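PDB 2BAS: YkuI protein from Bacillus subtilis, which contains an EAL domain and is probably a cyclic di-GMP-specific phosphodiesterase, joined to a C-terminal domain associated with signalling. Local coordinates for residues I322-I336 and T347-Y359. Residues are numbered along the deposited sequence; the frame is centred on the assembly and turned at random.
Sequences IKKLAEELTDCSFRI and TGNVFKQDGEWIY
Trp357 lies sandwiched between Ala326 and Lys352, a compact example of how a helix is seated on a β-sheet. The methyl of Ala326 sits over the centre of the six-membered ring, 3.6 Å from CB to its centroid, a CH-pi contact, while Lys352 CB covers the opposite face nearer the rim. At the edge, the indole NE1 donates to Thr330 OG1 (3.1 Å, 165°), nearly in the ring plane. That hydroxyl also accepts from Lys352 NZ, whose chain, with CG opposite the backbone N (chi1 -172°) and extended beyond, reaches Thr330 O as well, at 3.0 Å. A leucine in place of Trp357 would probably leave Thr330 OG1 without its indole donor and open a gap beneath Ala326. One turn nearer the helix N-terminus, Lys323 lays CE and NZ over one face of Tyr359, a cation-pi contact. Val350 splits its methyls: CG1 meets Ile322 and Lys323, CG2 Ala326 and Ile336. Ile336 and Val350 form an antiparallel hydrogen-bonded pair. In the C-terminal EAL-associated signalling domain, helix 318-328 thus covers an antiparallel sheet, lying 28° from strand 349-353, with strand 356-360 outermost in this chain; Leu325, and Leu329 just past the helix end, touch strand 413-419 and long helix 271-311.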
loop_
_atom_site.group_PDB
_atom_site.type_symbol
_atom_site.label_atom_id
_atom_site.label_comp_id
_atom_site.label_asym_id
_atom_site.label_seq_id
_atom_site.Cartn_x
_atom_site.Cartn_y
_atom_site.Cartn_z
ATOM N N ILE A 322 -20.971 11.963 27.187
ATOM C CA ILE A 322 -20.574 12.281 25.811
ATOM C C ILE A 322 -21.562 13.224 25.117
ATOM O O ILE A 322 -21.169 14.013 24.250
ATOM C CB ILE A 322 -20.266 11.024 24.939
ATOM C CG1 ILE A 322 -21.493 10.108 24.792
ATOM C CG2 ILE A 322 -19.057 10.262 25.497
ATOM C CD1 ILE A 322 -21.282 8.946 23.814
ATOM N N LYS A 323 -22.833 13.147 25.508
ATOM C CA LYS A 323 -23.854 14.031 24.962
ATOM C C LYS A 323 -23.525 15.461 25.354
ATOM O O LYS A 323 -23.689 16.393 24.557
ATOM C CB LYS A 323 -25.243 13.657 25.486
ATOM C CG LYS A 323 -25.731 12.266 25.103
ATOM C CD LYS A 323 -27.061 12.002 25.763
ATOM C CE LYS A 323 -27.466 10.552 25.627
ATOM N NZ LYS A 323 -28.674 10.272 26.471
ATOM N N LYS A 324 -23.052 15.616 26.589
ATOM C CA LYS A 324 -22.642 16.907 27.112
ATOM C C LYS A 324 -21.305 17.313 26.500
ATOM O O LYS A 324 -21.115 18.468 26.144
ATOM C CB LYS A 324 -22.548 16.878 28.638
ATOM C CG LYS A 324 -23.873 16.668 29.375
ATOM C CD LYS A 324 -23.661 16.805 30.886
ATOM C CE LYS A 324 -24.893 16.428 31.716
ATOM N NZ LYS A 324 -25.134 14.956 31.765
ATOM N N LEU A 325 -20.374 16.371 26.367
ATOM C CA LEU A 325 -19.110 16.698 25.710
ATOM C C LEU A 325 -19.355 17.208 24.280
ATOM O O LEU A 325 -18.795 18.234 23.882
ATOM C CB LEU A 325 -18.138 15.515 25.723
ATOM C CG LEU A 325 -16.715 15.822 25.224
ATOM C CD1 LEU A 325 -16.019 16.866 26.104
ATOM C CD2 LEU A 325 -15.868 14.549 25.116
ATOM N N ALA A 326 -20.221 16.506 23.546
ATOM C CA ALA A 326 -20.558 16.854 22.164
ATOM C C ALA A 326 -20.949 18.309 22.022
ATOM O O ALA A 326 -20.472 18.994 21.119
ATOM C CB ALA A 326 -21.679 15.965 21.633
ATOM N N GLU A 327 -21.821 18.768 22.913
ATOM C CA GLU A 327 -22.283 20.147 22.918
ATOM C C GLU A 327 -21.180 21.138 23.265
ATOM O O GLU A 327 -21.122 22.228 22.697
ATOM C CB GLU A 327 -23.485 20.313 23.857
ATOM C CG GLU A 327 -24.768 19.628 23.359
ATOM C CD GLU A 327 -25.394 20.299 22.125
ATOM O OE1 GLU A 327 -24.754 21.168 21.476
ATOM O OE2 GLU A 327 -26.544 19.946 21.795
ATOM N N GLU A 328 -20.304 20.757 24.189
ATOM C CA GLU A 328 -19.153 21.580 24.551
ATOM C C GLU A 328 -18.173 21.689 23.375
ATOM O O GLU A 328 -17.591 22.748 23.140
ATOM C CB GLU A 328 -18.448 20.994 25.777
ATOM C CG GLU A 328 -17.308 21.847 26.321
ATOM C CD GLU A 328 -17.777 23.193 26.837
ATOM O OE1 GLU A 328 -17.254 24.216 26.355
ATOM O OE2 GLU A 328 -18.677 23.231 27.710
ATOM N N LEU A 329 -18.002 20.592 22.642
ATOM C CA LEU A 329 -17.121 20.574 21.478
ATOM C C LEU A 329 -17.881 20.672 20.144
ATOM O O LEU A 329 -17.346 20.328 19.084
ATOM C CB LEU A 329 -16.232 19.314 21.504
ATOM C CG LEU A 329 -15.228 19.139 22.653
ATOM C CD1 LEU A 329 -14.340 17.963 22.378
ATOM C CD2 LEU A 329 -14.371 20.373 22.892
ATOM N N THR A 330 -19.110 21.182 20.190
ATOM C CA THR A 330 -19.982 21.186 19.003
ATOM C C THR A 330 -19.355 21.691 17.701
ATOM O O THR A 330 -19.652 21.163 16.622
ATOM C CB THR A 330 -21.328 21.910 19.250
ATOM O OG1 THR A 330 -22.183 21.699 18.121
ATOM C CG2 THR A 330 -21.135 23.413 19.461
ATOM N N ASP A 331 -18.477 22.688 17.813
ATOM C CA ASP A 331 -17.880 23.338 16.640
ATOM C C ASP A 331 -16.750 22.551 15.954
ATOM O O ASP A 331 -16.432 22.823 14.802
ATOM C CB ASP A 331 -17.461 24.780 16.976
ATOM C CG ASP A 331 -18.669 25.729 17.098
ATOM O OD1 ASP A 331 -19.727 25.411 16.511
ATOM O OD2 ASP A 331 -18.574 26.794 17.763
ATOM N N CYS A 332 -16.174 21.557 16.636
ATOM C CA CYS A 332 -15.055 20.805 16.057
ATOM C C CYS A 332 -15.207 19.290 15.994
ATOM O O CYS A 332 -14.222 18.582 15.797
ATOM C CB CYS A 332 -13.743 21.157 16.765
ATOM S SG CYS A 332 -13.743 20.872 18.543
ATOM N N SER A 333 -16.422 18.778 16.137
ATOM C CA SER A 333 -16.615 17.334 16.011
ATOM C C SER A 333 -17.958 16.950 15.389
ATOM O O SER A 333 -18.837 17.785 15.258
ATOM C CB SER A 333 -16.365 16.608 17.352
ATOM O OG SER A 333 -17.189 17.085 18.406
ATOM N N PHE A 334 -18.101 15.693 14.980
ATOM C CA PHE A 334 -19.384 15.225 14.429
ATOM C C PHE A 334 -19.695 13.816 14.943
ATOM O O PHE A 334 -20.795 13.315 14.775
ATOM C CB PHE A 334 -19.428 15.299 12.886
ATOM C CG PHE A 334 -18.647 14.205 12.204
ATOM C CD1 PHE A 334 -19.294 13.058 11.741
ATOM C CD2 PHE A 334 -17.272 14.314 12.039
ATOM C CE1 PHE A 334 -18.587 12.039 11.114
ATOM C CE2 PHE A 334 -16.550 13.312 11.423
ATOM C CZ PHE A 334 -17.203 12.163 10.958
ATOM N N ARG A 335 -18.726 13.192 15.589
ATOM C CA ARG A 335 -18.965 11.897 16.248
ATOM C C ARG A 335 -18.077 11.749 17.469
ATOM O O ARG A 335 -16.882 12.085 17.420
ATOM C CB ARG A 335 -18.746 10.725 15.298
ATOM C CG ARG A 335 -19.424 9.459 15.760
ATOM C CD ARG A 335 -18.957 8.245 14.999
ATOM N NE ARG A 335 -19.555 8.126 13.670
ATOM C CZ ARG A 335 -18.924 8.403 12.531
ATOM N NH1 ARG A 335 -19.548 8.231 11.373
ATOM N NH2 ARG A 335 -17.668 8.836 12.548
ATOM N N ILE A 336 -18.680 11.286 18.567
ATOM C CA ILE A 336 -17.969 10.997 19.825
ATOM C C ILE A 336 -18.470 9.677 20.433
ATOM O O ILE A 336 -19.679 9.425 20.445
ATOM C CB ILE A 336 -18.116 12.157 20.847
ATOM C CG1 ILE A 336 -17.704 13.478 20.197
ATOM C CG2 ILE A 336 -17.272 11.907 22.115
ATOM C CD1 ILE A 336 -17.816 14.699 21.099
ATOM N N THR A 347 -20.189 2.938 25.113
ATOM C CA THR A 347 -21.309 3.864 24.954
ATOM C C THR A 347 -21.934 3.709 23.575
ATOM O O THR A 347 -21.325 3.141 22.678
ATOM C CB THR A 347 -20.810 5.328 24.963
ATOM O OG1 THR A 347 -19.843 5.502 23.914
ATOM C CG2 THR A 347 -20.199 5.718 26.292
ATOM N N GLY A 348 -23.135 4.247 23.386
ATOM C CA GLY A 348 -23.648 4.427 22.036
ATOM C C GLY A 348 -22.814 5.532 21.402
ATOM O O GLY A 348 -21.819 5.974 21.991
ATOM N N ASN A 349 -23.204 5.978 20.208
ATOM C CA ASN A 349 -22.547 7.111 19.570
ATOM C C ASN A 349 -23.386 8.353 19.764
ATOM O O ASN A 349 -24.616 8.258 19.881
ATOM C CB ASN A 349 -22.422 6.901 18.055
ATOM C CG ASN A 349 -21.248 6.039 17.662
ATOM O OD1 ASN A 349 -20.432 5.652 18.490
ATOM N ND2 ASN A 349 -21.161 5.728 16.382
ATOM N N VAL A 350 -22.730 9.514 19.808
ATOM C CA VAL A 350 -23.437 10.775 19.585
ATOM C C VAL A 350 -22.922 11.254 18.240
ATOM O O VAL A 350 -21.725 11.132 17.956
ATOM C CB VAL A 350 -23.324 11.829 20.739
ATOM C CG1 VAL A 350 -23.860 11.239 22.032
ATOM C CG2 VAL A 350 -21.905 12.334 20.944
ATOM N N PHE A 351 -23.833 11.743 17.405
ATOM C CA PHE A 351 -23.529 11.997 16.005
ATOM C C PHE A 351 -24.175 13.297 15.578
ATOM O O PHE A 351 -25.339 13.547 15.891
ATOM C CB PHE A 351 -24.036 10.811 15.169
ATOM C CG PHE A 351 -23.823 10.947 13.689
ATOM C CD1 PHE A 351 -22.595 10.637 13.116
ATOM C CD2 PHE A 351 -24.863 11.347 12.858
ATOM C CE1 PHE A 351 -22.393 10.739 11.734
ATOM C CE2 PHE A 351 -24.671 11.460 11.472
ATOM C CZ PHE A 351 -23.428 11.149 10.911
ATOM N N LYS A 352 -23.403 14.136 14.893
ATOM C CA LYS A 352 -23.891 15.431 14.419
ATOM C C LYS A 352 -24.306 15.350 12.950
ATOM O O LYS A 352 -23.460 15.270 12.049
ATOM C CB LYS A 352 -22.842 16.525 14.645
ATOM C CG LYS A 352 -23.336 17.930 14.364
ATOM C CD LYS A 352 -22.330 19.000 14.775
ATOM C CE LYS A 352 -23.027 20.356 14.811
ATOM N NZ LYS A 352 -22.113 21.528 14.951
ATOM N N GLN A 353 -25.616 15.367 12.728
ATOM C CA GLN A 353 -26.190 15.245 11.401
ATOM C C GLN A 353 -26.980 16.506 11.105
ATOM O O GLN A 353 -27.967 16.807 11.784
ATOM C CB GLN A 353 -27.103 14.017 11.353
ATOM C CG GLN A 353 -27.962 13.882 10.100
ATOM C CD GLN A 353 -29.214 13.050 10.352
ATOM O OE1 GLN A 353 -30.323 13.585 10.362
ATOM N NE2 GLN A 353 -29.042 11.746 10.581
ATOM N N ASP A 354 -26.537 17.246 10.093
ATOM C CA ASP A 354 -27.184 18.501 9.701
ATOM C C ASP A 354 -27.307 19.502 10.861
ATOM O O ASP A 354 -28.359 20.098 11.057
ATOM C CB ASP A 354 -28.554 18.238 9.041
ATOM C CG ASP A 354 -28.457 18.012 7.532
ATOM O OD1 ASP A 354 -27.511 17.347 7.060
ATOM O OD2 ASP A 354 -29.345 18.508 6.805
ATOM N N GLY A 355 -26.235 19.661 11.634
ATOM C CA GLY A 355 -26.174 20.684 12.691
ATOM C C GLY A 355 -26.811 20.391 14.046
ATOM O O GLY A 355 -26.756 21.234 14.952
ATOM N N GLU A 356 -27.412 19.209 14.191
ATOM C CA GLU A 356 -28.085 18.811 15.433
ATOM C C GLU A 356 -27.570 17.445 15.901
ATOM O O GLU A 356 -27.505 16.498 15.113
ATOM C CB GLU A 356 -29.611 18.762 15.234
ATOM C CG GLU A 356 -30.237 20.014 14.603
ATOM C CD GLU A 356 -30.537 21.137 15.594
ATOM O OE1 GLU A 356 -30.962 22.222 15.142
ATOM O OE2 GLU A 356 -30.370 20.943 16.818
ATOM N N TRP A 357 -27.201 17.347 17.178
ATOM C CA TRP A 357 -26.630 16.108 17.732
ATOM C C TRP A 357 -27.678 15.033 17.948
ATOM O O TRP A 357 -28.787 15.312 18.398
ATOM C CB TRP A 357 -25.864 16.372 19.031
ATOM C CG TRP A 357 -24.592 17.076 18.793
ATOM C CD1 TRP A 357 -24.372 18.425 18.859
ATOM C CD2 TRP A 357 -23.349 16.482 18.410
ATOM N NE1 TRP A 357 -23.060 18.707 18.552
ATOM C CE2 TRP A 357 -22.408 17.531 18.273
ATOM C CE3 TRP A 357 -22.932 15.164 18.169
ATOM C CZ2 TRP A 357 -21.075 17.304 17.909
ATOM C CZ3 TRP A 357 -21.598 14.937 17.807
ATOM C CH2 TRP A 357 -20.689 16.007 17.679
ATOM N N ILE A 358 -27.300 13.802 17.626
ATOM C CA ILE A 358 -28.188 12.654 17.713
ATOM C C ILE A 358 -27.546 11.560 18.572
ATOM O O ILE A 358 -26.347 11.573 18.790
ATOM C CB ILE A 358 -28.577 12.195 16.282
ATOM C CG1 ILE A 358 -29.766 13.033 15.799
ATOM C CG2 ILE A 358 -28.916 10.703 16.207
ATOM C CD1 ILE A 358 -29.874 13.149 14.292
ATOM N N TYR A 359 -28.350 10.646 19.099
ATOM C CA TYR A 359 -27.832 9.582 19.938
ATOM C C TYR A 359 -28.171 8.226 19.352
ATOM O O TYR A 359 -29.343 7.894 19.161
ATOM C CB TYR A 359 -28.358 9.707 21.375
ATOM C CG TYR A 359 -28.033 8.515 22.255
ATOM C CD1 TYR A 359 -26.707 8.192 22.590
ATOM C CD2 TYR A 359 -29.047 7.707 22.756
ATOM C CE1 TYR A 359 -26.409 7.093 23.400
ATOM C CE2 TYR A 359 -28.758 6.606 23.568
ATOM C CZ TYR A 359 -27.440 6.307 23.884
ATOM O OH TYR A 359 -27.176 5.215 24.689
HETATM O O HOH W 1 -19.470 19.942 13.523
#